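PDB 2WTB: peroxisomal fatty acid beta-oxidation multifunctional protein MFP2 from Arabidopsis thaliana, which hydrates long-chain enoyl-CoA and oxidises 3-hydroxyacyl-CoA with NAD+ during peroxisomal fatty acid beta-oxidation in germinating seeds. Local coordinates for residues A[500-514]-A[554-568]. Sequence-based numbering, arbitrary orientation.
Sequences RMFFPYTQAAMFLVE and FIENFSERTYKSMII
In the helical C-terminal 3-hydroxyacyl-CoA dehydrogenase domain, Phe503, Gln507 and Glu514 of helix 498-514 meet the chain that runs from helix 544-557 to helix 567-572, an example of one helix face lined by the irregular linker between two helices. At one end the Phe503 and Phe554 rings form an offset stack, planes 12° apart, with Phe554 CB over the centre of the Phe503 ring. Thr562 CG2 comes obliquely to Phe503 CE1 at 3.4 Å. With chi1 at 176° and its chain extended as far as NE, Arg500 brings one guanidinium face over Phe558 CZ; Arg561, close by on the linker, shares Glu638 of helix 624-644 with Arg500 as salt-bridge partner, which probably offsets their like charges. Midway, where helix has given way to loop, Gln507 OE1 accepts from Tyr563 N at 2.8 Å, the donor standing well above the amide plane. One helical turn on, the edge of the Phe511 ring points at the face of Tyr563 in a T-shaped pair, planes at 78°. The Glu514 carboxylate then takes two hydroxyls: Tyr563 OH donates to Glu514 OE1 (2.6 Å) from above the carboxylate plane, and Ser565 OG reaches the anti lone pair of Glu514 OE2 (2.8 Å). Ser565 OG also weakly caps helix 567-572 through Ile567 N, while Met510 CE touches Ile568 CD1 at 3.6 Å.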
loop_
_atom_site.group_PDB
_atom_site.type_symbol
_atom_site.label_atom_id
_atom_site.label_comp_id
_atom_site.label_asym_id
_atom_site.label_seq_id
_atom_site.Cartn_x
_atom_site.Cartn_y
_atom_site.Cartn_z
ATOM N N ARG A 500 -9.518 1.320 -17.855
ATOM C CA ARG A 500 -9.718 0.369 -18.943
ATOM C C ARG A 500 -9.814 -1.054 -18.405
ATOM O O ARG A 500 -10.522 -1.895 -18.953
ATOM C CB ARG A 500 -8.581 0.456 -19.960
ATOM C CG ARG A 500 -8.689 -0.585 -21.060
ATOM C CD ARG A 500 -7.456 -0.613 -21.941
ATOM N NE ARG A 500 -7.516 -1.710 -22.903
ATOM C CZ ARG A 500 -6.533 -2.023 -23.738
ATOM N NH1 ARG A 500 -5.408 -1.321 -23.735
ATOM N NH2 ARG A 500 -6.675 -3.040 -24.577
ATOM N N MET A 501 -9.090 -1.308 -17.324
ATOM C CA MET A 501 -9.024 -2.626 -16.718
ATOM C C MET A 501 -10.376 -3.039 -16.149
ATOM O O MET A 501 -10.822 -4.173 -16.332
ATOM C CB MET A 501 -7.991 -2.605 -15.596
ATOM C CG MET A 501 -7.195 -3.875 -15.430
ATOM S SD MET A 501 -5.962 -3.659 -14.136
ATOM C CE MET A 501 -4.945 -5.103 -14.405
ATOM N N PHE A 502 -11.028 -2.106 -15.462
ATOM C CA PHE A 502 -12.249 -2.406 -14.722
ATOM C C PHE A 502 -13.534 -1.957 -15.412
ATOM O O PHE A 502 -14.606 -1.983 -14.806
ATOM C CB PHE A 502 -12.179 -1.804 -13.316
ATOM C CG PHE A 502 -11.365 -2.615 -12.352
ATOM C CD1 PHE A 502 -11.951 -3.627 -11.614
ATOM C CD2 PHE A 502 -10.014 -2.372 -12.190
ATOM C CE1 PHE A 502 -11.205 -4.379 -10.727
ATOM C CE2 PHE A 502 -9.264 -3.120 -11.305
ATOM C CZ PHE A 502 -9.861 -4.125 -10.573
ATOM N N PHE A 503 -13.441 -1.550 -16.673
ATOM C CA PHE A 503 -14.644 -1.137 -17.386
ATOM C C PHE A 503 -15.602 -2.307 -17.651
ATOM O O PHE A 503 -16.818 -2.123 -17.617
ATOM C CB PHE A 503 -14.321 -0.345 -18.665
ATOM C CG PHE A 503 -14.194 -1.188 -19.904
ATOM C CD1 PHE A 503 -15.314 -1.746 -20.501
ATOM C CD2 PHE A 503 -12.956 -1.394 -20.493
ATOM C CE1 PHE A 503 -15.198 -2.515 -21.645
ATOM C CE2 PHE A 503 -12.833 -2.159 -21.637
ATOM C CZ PHE A 503 -13.956 -2.718 -22.215
ATOM N N PRO A 504 -15.059 -3.514 -17.907
ATOM C CA PRO A 504 -15.917 -4.694 -18.085
ATOM C C PRO A 504 -16.622 -5.088 -16.788
ATOM O O PRO A 504 -17.736 -5.610 -16.816
ATOM C CB PRO A 504 -14.926 -5.791 -18.493
ATOM C CG PRO A 504 -13.726 -5.066 -18.994
ATOM C CD PRO A 504 -13.643 -3.831 -18.160
ATOM N N TYR A 505 -15.953 -4.841 -15.667
ATOM C CA TYR A 505 -16.481 -5.103 -14.332
ATOM C C TYR A 505 -17.945 -4.699 -14.198
ATOM O O TYR A 505 -18.814 -5.542 -13.970
ATOM C CB TYR A 505 -15.629 -4.334 -13.324
ATOM C CG TYR A 505 -15.978 -4.507 -11.867
ATOM C CD1 TYR A 505 -15.867 -5.741 -11.241
ATOM C CD2 TYR A 505 -16.365 -3.416 -11.100
ATOM C CE1 TYR A 505 -16.164 -5.888 -9.898
ATOM C CE2 TYR A 505 -16.661 -3.552 -9.760
ATOM C CZ TYR A 505 -16.559 -4.787 -9.164
ATOM O OH TYR A 505 -16.854 -4.914 -7.827
ATOM N N THR A 506 -18.215 -3.407 -14.346
ATOM C CA THR A 506 -19.570 -2.883 -14.204
ATOM C C THR A 506 -20.531 -3.371 -15.290
ATOM O O THR A 506 -21.709 -3.602 -15.023
ATOM C CB THR A 506 -19.570 -1.344 -14.169
ATOM O OG1 THR A 506 -19.265 -0.903 -12.841
ATOM C CG2 THR A 506 -20.928 -0.797 -14.573
ATOM N N GLN A 507 -20.033 -3.527 -16.510
ATOM C CA GLN A 507 -20.882 -3.952 -17.618
ATOM C C GLN A 507 -21.282 -5.418 -17.500
ATOM O O GLN A 507 -22.414 -5.785 -17.812
ATOM C CB GLN A 507 -20.196 -3.687 -18.959
ATOM C CG GLN A 507 -19.984 -2.211 -19.253
ATOM C CD GLN A 507 -19.266 -1.973 -20.568
ATOM O OE1 GLN A 507 -19.125 -2.884 -21.383
ATOM N NE2 GLN A 507 -18.806 -0.744 -20.779
ATOM N N ALA A 508 -20.353 -6.253 -17.046
ATOM C CA ALA A 508 -20.639 -7.670 -16.847
ATOM C C ALA A 508 -21.714 -7.833 -15.785
ATOM O O ALA A 508 -22.603 -8.678 -15.904
ATOM C CB ALA A 508 -19.383 -8.416 -16.444
ATOM N N ALA A 509 -21.624 -7.016 -14.743
ATOM C CA ALA A 509 -22.603 -7.033 -13.669
ATOM C C ALA A 509 -23.989 -6.678 -14.197
ATOM O O ALA A 509 -24.952 -7.419 -13.996
ATOM C CB ALA A 509 -22.192 -6.071 -12.570
ATOM N N MET A 510 -24.081 -5.543 -14.882
ATOM C CA MET A 510 -25.361 -5.054 -15.379
ATOM C C MET A 510 -25.992 -5.983 -16.412
ATOM O O MET A 510 -27.214 -6.095 -16.481
ATOM C CB MET A 510 -25.225 -3.637 -15.937
ATOM C CG MET A 510 -24.998 -2.587 -14.864
ATOM S SD MET A 510 -25.331 -0.911 -15.430
ATOM C CE MET A 510 -25.000 0.014 -13.935
ATOM N N PHE A 511 -25.162 -6.647 -17.211
ATOM C CA PHE A 511 -25.670 -7.625 -18.166
ATOM C C PHE A 511 -26.325 -8.786 -17.429
ATOM O O PHE A 511 -27.356 -9.305 -17.858
ATOM C CB PHE A 511 -24.558 -8.149 -19.077
ATOM C CG PHE A 511 -24.943 -9.380 -19.853
ATOM C CD1 PHE A 511 -24.529 -10.635 -19.438
ATOM C CD2 PHE A 511 -25.731 -9.282 -20.989
ATOM C CE1 PHE A 511 -24.887 -11.772 -20.146
ATOM C CE2 PHE A 511 -26.093 -10.415 -21.702
ATOM C CZ PHE A 511 -25.670 -11.661 -21.280
ATOM N N LEU A 512 -25.716 -9.189 -16.319
ATOM C CA LEU A 512 -26.263 -10.253 -15.489
ATOM C C LEU A 512 -27.608 -9.834 -14.907
ATOM O O LEU A 512 -28.540 -10.635 -14.827
ATOM C CB LEU A 512 -25.291 -10.604 -14.361
ATOM C CG LEU A 512 -23.980 -11.275 -14.773
ATOM C CD1 LEU A 512 -23.043 -11.396 -13.582
ATOM C CD2 LEU A 512 -24.240 -12.637 -15.398
ATOM N N VAL A 513 -27.701 -8.571 -14.503
ATOM C CA VAL A 513 -28.933 -8.035 -13.938
ATOM C C VAL A 513 -30.059 -8.039 -14.962
ATOM O O VAL A 513 -31.173 -8.474 -14.668
ATOM C CB VAL A 513 -28.735 -6.610 -13.383
ATOM C CG1 VAL A 513 -30.036 -5.829 -13.426
ATOM C CG2 VAL A 513 -28.192 -6.670 -11.967
ATOM N N GLU A 514 -29.767 -7.560 -16.167
ATOM C CA GLU A 514 -30.760 -7.564 -17.233
ATOM C C GLU A 514 -31.180 -8.993 -17.559
ATOM O O GLU A 514 -32.219 -9.220 -18.180
ATOM C CB GLU A 514 -30.227 -6.861 -18.484
ATOM C CG GLU A 514 -30.097 -5.352 -18.336
ATOM C CD GLU A 514 -30.164 -4.629 -19.668
ATOM O OE1 GLU A 514 -30.674 -5.222 -20.643
ATOM O OE2 GLU A 514 -29.716 -3.465 -19.738
ATOM N N PHE A 554 -15.142 3.813 -23.620
ATOM C CA PHE A 554 -14.901 2.441 -24.056
ATOM C C PHE A 554 -15.974 1.939 -25.016
ATOM O O PHE A 554 -15.696 1.133 -25.904
ATOM C CB PHE A 554 -14.802 1.515 -22.845
ATOM C CG PHE A 554 -13.875 2.019 -21.781
ATOM C CD1 PHE A 554 -14.371 2.666 -20.661
ATOM C CD2 PHE A 554 -12.507 1.862 -21.906
ATOM C CE1 PHE A 554 -13.520 3.136 -19.680
ATOM C CE2 PHE A 554 -11.650 2.330 -20.930
ATOM C CZ PHE A 554 -12.158 2.967 -19.814
ATOM N N ILE A 555 -17.200 2.416 -24.831
ATOM C CA ILE A 555 -18.299 2.058 -25.719
ATOM C C ILE A 555 -17.980 2.444 -27.160
ATOM O O ILE A 555 -18.410 1.778 -28.103
ATOM C CB ILE A 555 -19.608 2.750 -25.296
ATOM C CG1 ILE A 555 -20.002 2.333 -23.878
ATOM C CG2 ILE A 555 -20.723 2.429 -26.277
ATOM C CD1 ILE A 555 -21.294 2.958 -23.394
ATOM N N GLU A 556 -17.215 3.519 -27.322
ATOM C CA GLU A 556 -16.932 4.073 -28.641
ATOM C C GLU A 556 -15.640 3.540 -29.254
ATOM O O GLU A 556 -15.462 3.584 -30.471
ATOM C CB GLU A 556 -16.898 5.602 -28.575
ATOM C CG GLU A 556 -18.220 6.221 -28.138
ATOM C CD GLU A 556 -18.133 7.723 -27.946
ATOM O OE1 GLU A 556 -17.008 8.264 -27.968
ATOM O OE2 GLU A 556 -19.193 8.361 -27.770
ATOM N N ASN A 557 -14.744 3.028 -28.416
ATOM C CA ASN A 557 -13.462 2.518 -28.898
ATOM C C ASN A 557 -13.352 0.993 -28.867
ATOM O O ASN A 557 -12.477 0.414 -29.513
ATOM C CB ASN A 557 -12.303 3.154 -28.124
ATOM C CG ASN A 557 -12.161 4.638 -28.407
ATOM O OD1 ASN A 557 -12.542 5.119 -29.474
ATOM N ND2 ASN A 557 -11.604 5.372 -27.452
ATOM N N PHE A 558 -14.238 0.347 -28.115
ATOM C CA PHE A 558 -14.273 -1.111 -28.054
ATOM C C PHE A 558 -15.713 -1.613 -28.112
ATOM O O PHE A 558 -16.119 -2.444 -27.301
ATOM C CB PHE A 558 -13.607 -1.621 -26.773
ATOM C CG PHE A 558 -12.235 -1.059 -26.528
ATOM C CD1 PHE A 558 -12.007 -0.193 -25.471
ATOM C CD2 PHE A 558 -11.173 -1.401 -27.348
ATOM C CE1 PHE A 558 -10.747 0.324 -25.236
ATOM C CE2 PHE A 558 -9.909 -0.885 -27.119
ATOM C CZ PHE A 558 -9.696 -0.022 -26.062
ATOM N N SER A 559 -16.477 -1.106 -29.074
ATOM C CA SER A 559 -17.902 -1.421 -29.183
ATOM C C SER A 559 -18.216 -2.918 -29.122
ATOM O O SER A 559 -19.140 -3.337 -28.424
ATOM C CB SER A 559 -18.482 -0.816 -30.463
ATOM O OG SER A 559 -17.769 -1.260 -31.603
ATOM N N GLU A 560 -17.448 -3.720 -29.853
ATOM C CA GLU A 560 -17.709 -5.154 -29.943
ATOM C C GLU A 560 -17.293 -5.912 -28.683
ATOM O O GLU A 560 -17.257 -7.142 -28.673
ATOM C CB GLU A 560 -17.006 -5.747 -31.166
ATOM N N ARG A 561 -16.985 -5.174 -27.623
ATOM C CA ARG A 561 -16.533 -5.774 -26.372
ATOM C C ARG A 561 -17.218 -5.128 -25.177
ATOM O O ARG A 561 -16.874 -5.409 -24.029
ATOM C CB ARG A 561 -15.017 -5.619 -26.225
ATOM C CG ARG A 561 -14.197 -6.613 -27.023
ATOM C CD ARG A 561 -12.791 -6.085 -27.244
ATOM N NE ARG A 561 -12.253 -5.442 -26.047
ATOM C CZ ARG A 561 -11.155 -4.693 -26.034
ATOM N NH1 ARG A 561 -10.475 -4.490 -27.152
ATOM N NH2 ARG A 561 -10.737 -4.144 -24.902
ATOM N N THR A 562 -18.182 -4.257 -25.448
ATOM C CA THR A 562 -18.850 -3.517 -24.388
ATOM C C THR A 562 -20.363 -3.703 -24.430
ATOM O O THR A 562 -20.922 -4.115 -25.447
ATOM C CB THR A 562 -18.524 -2.009 -24.456
ATOM O OG1 THR A 562 -19.041 -1.459 -25.674
ATOM C CG2 THR A 562 -17.022 -1.781 -24.406
ATOM N N TYR A 563 -21.018 -3.398 -23.314
ATOM C CA TYR A 563 -22.470 -3.468 -23.234
ATOM C C TYR A 563 -23.048 -2.205 -22.608
ATOM O O TYR A 563 -22.855 -1.945 -21.420
ATOM C CB TYR A 563 -22.913 -4.696 -22.437
ATOM C CG TYR A 563 -24.415 -4.840 -22.354
ATOM C CD1 TYR A 563 -25.141 -5.349 -23.421
ATOM C CD2 TYR A 563 -25.109 -4.459 -21.211
ATOM C CE1 TYR A 563 -26.512 -5.478 -23.353
ATOM C CE2 TYR A 563 -26.480 -4.586 -21.133
ATOM C CZ TYR A 563 -27.177 -5.096 -22.207
ATOM O OH TYR A 563 -28.545 -5.225 -22.139
ATOM N N LYS A 564 -23.758 -1.425 -23.417
ATOM C CA LYS A 564 -24.376 -0.191 -22.949
ATOM C C LYS A 564 -25.745 -0.461 -22.337
ATOM O O LYS A 564 -26.766 -0.417 -23.027
ATOM C CB LYS A 564 -24.499 0.817 -24.094
ATOM N N SER A 565 -25.760 -0.745 -21.040
ATOM C CA SER A 565 -27.006 -0.988 -20.325
ATOM C C SER A 565 -27.774 0.314 -20.123
ATOM O O SER A 565 -27.243 1.286 -19.585
ATOM C CB SER A 565 -26.729 -1.657 -18.978
ATOM O OG SER A 565 -27.935 -1.892 -18.272
ATOM N N MET A 566 -29.029 0.325 -20.557
ATOM C CA MET A 566 -29.852 1.523 -20.476
ATOM C C MET A 566 -30.371 1.746 -19.057
ATOM O O MET A 566 -31.111 2.696 -18.800
ATOM C CB MET A 566 -31.022 1.429 -21.459
ATOM C CG MET A 566 -31.550 2.775 -21.926
ATOM S SD MET A 566 -30.347 3.675 -22.926
ATOM C CE MET A 566 -30.190 2.584 -24.338
ATOM N N ILE A 567 -29.972 0.871 -18.138
ATOM C CA ILE A 567 -30.427 0.949 -16.753
ATOM C C ILE A 567 -30.145 2.313 -16.125
ATOM O O ILE A 567 -31.064 3.003 -15.686
ATOM C CB ILE A 567 -29.796 -0.158 -15.880
ATOM C CG1 ILE A 567 -30.273 -1.537 -16.343
ATOM C CG2 ILE A 567 -30.140 0.055 -14.412
ATOM C CD1 ILE A 567 -29.726 -2.678 -15.515
ATOM N N ILE A 568 -28.873 2.699 -16.085
ATOM C CA ILE A 568 -28.484 3.972 -15.487
ATOM C C ILE A 568 -29.188 5.174 -16.122
ATOM O O ILE A 568 -29.799 5.975 -15.416
ATOM C CB ILE A 568 -26.955 4.185 -15.520
ATOM C CG1 ILE A 568 -26.272 3.283 -14.493
ATOM C CG2 ILE A 568 -26.614 5.640 -15.247
ATOM C CD1 ILE A 568 -24.788 3.534 -14.358
#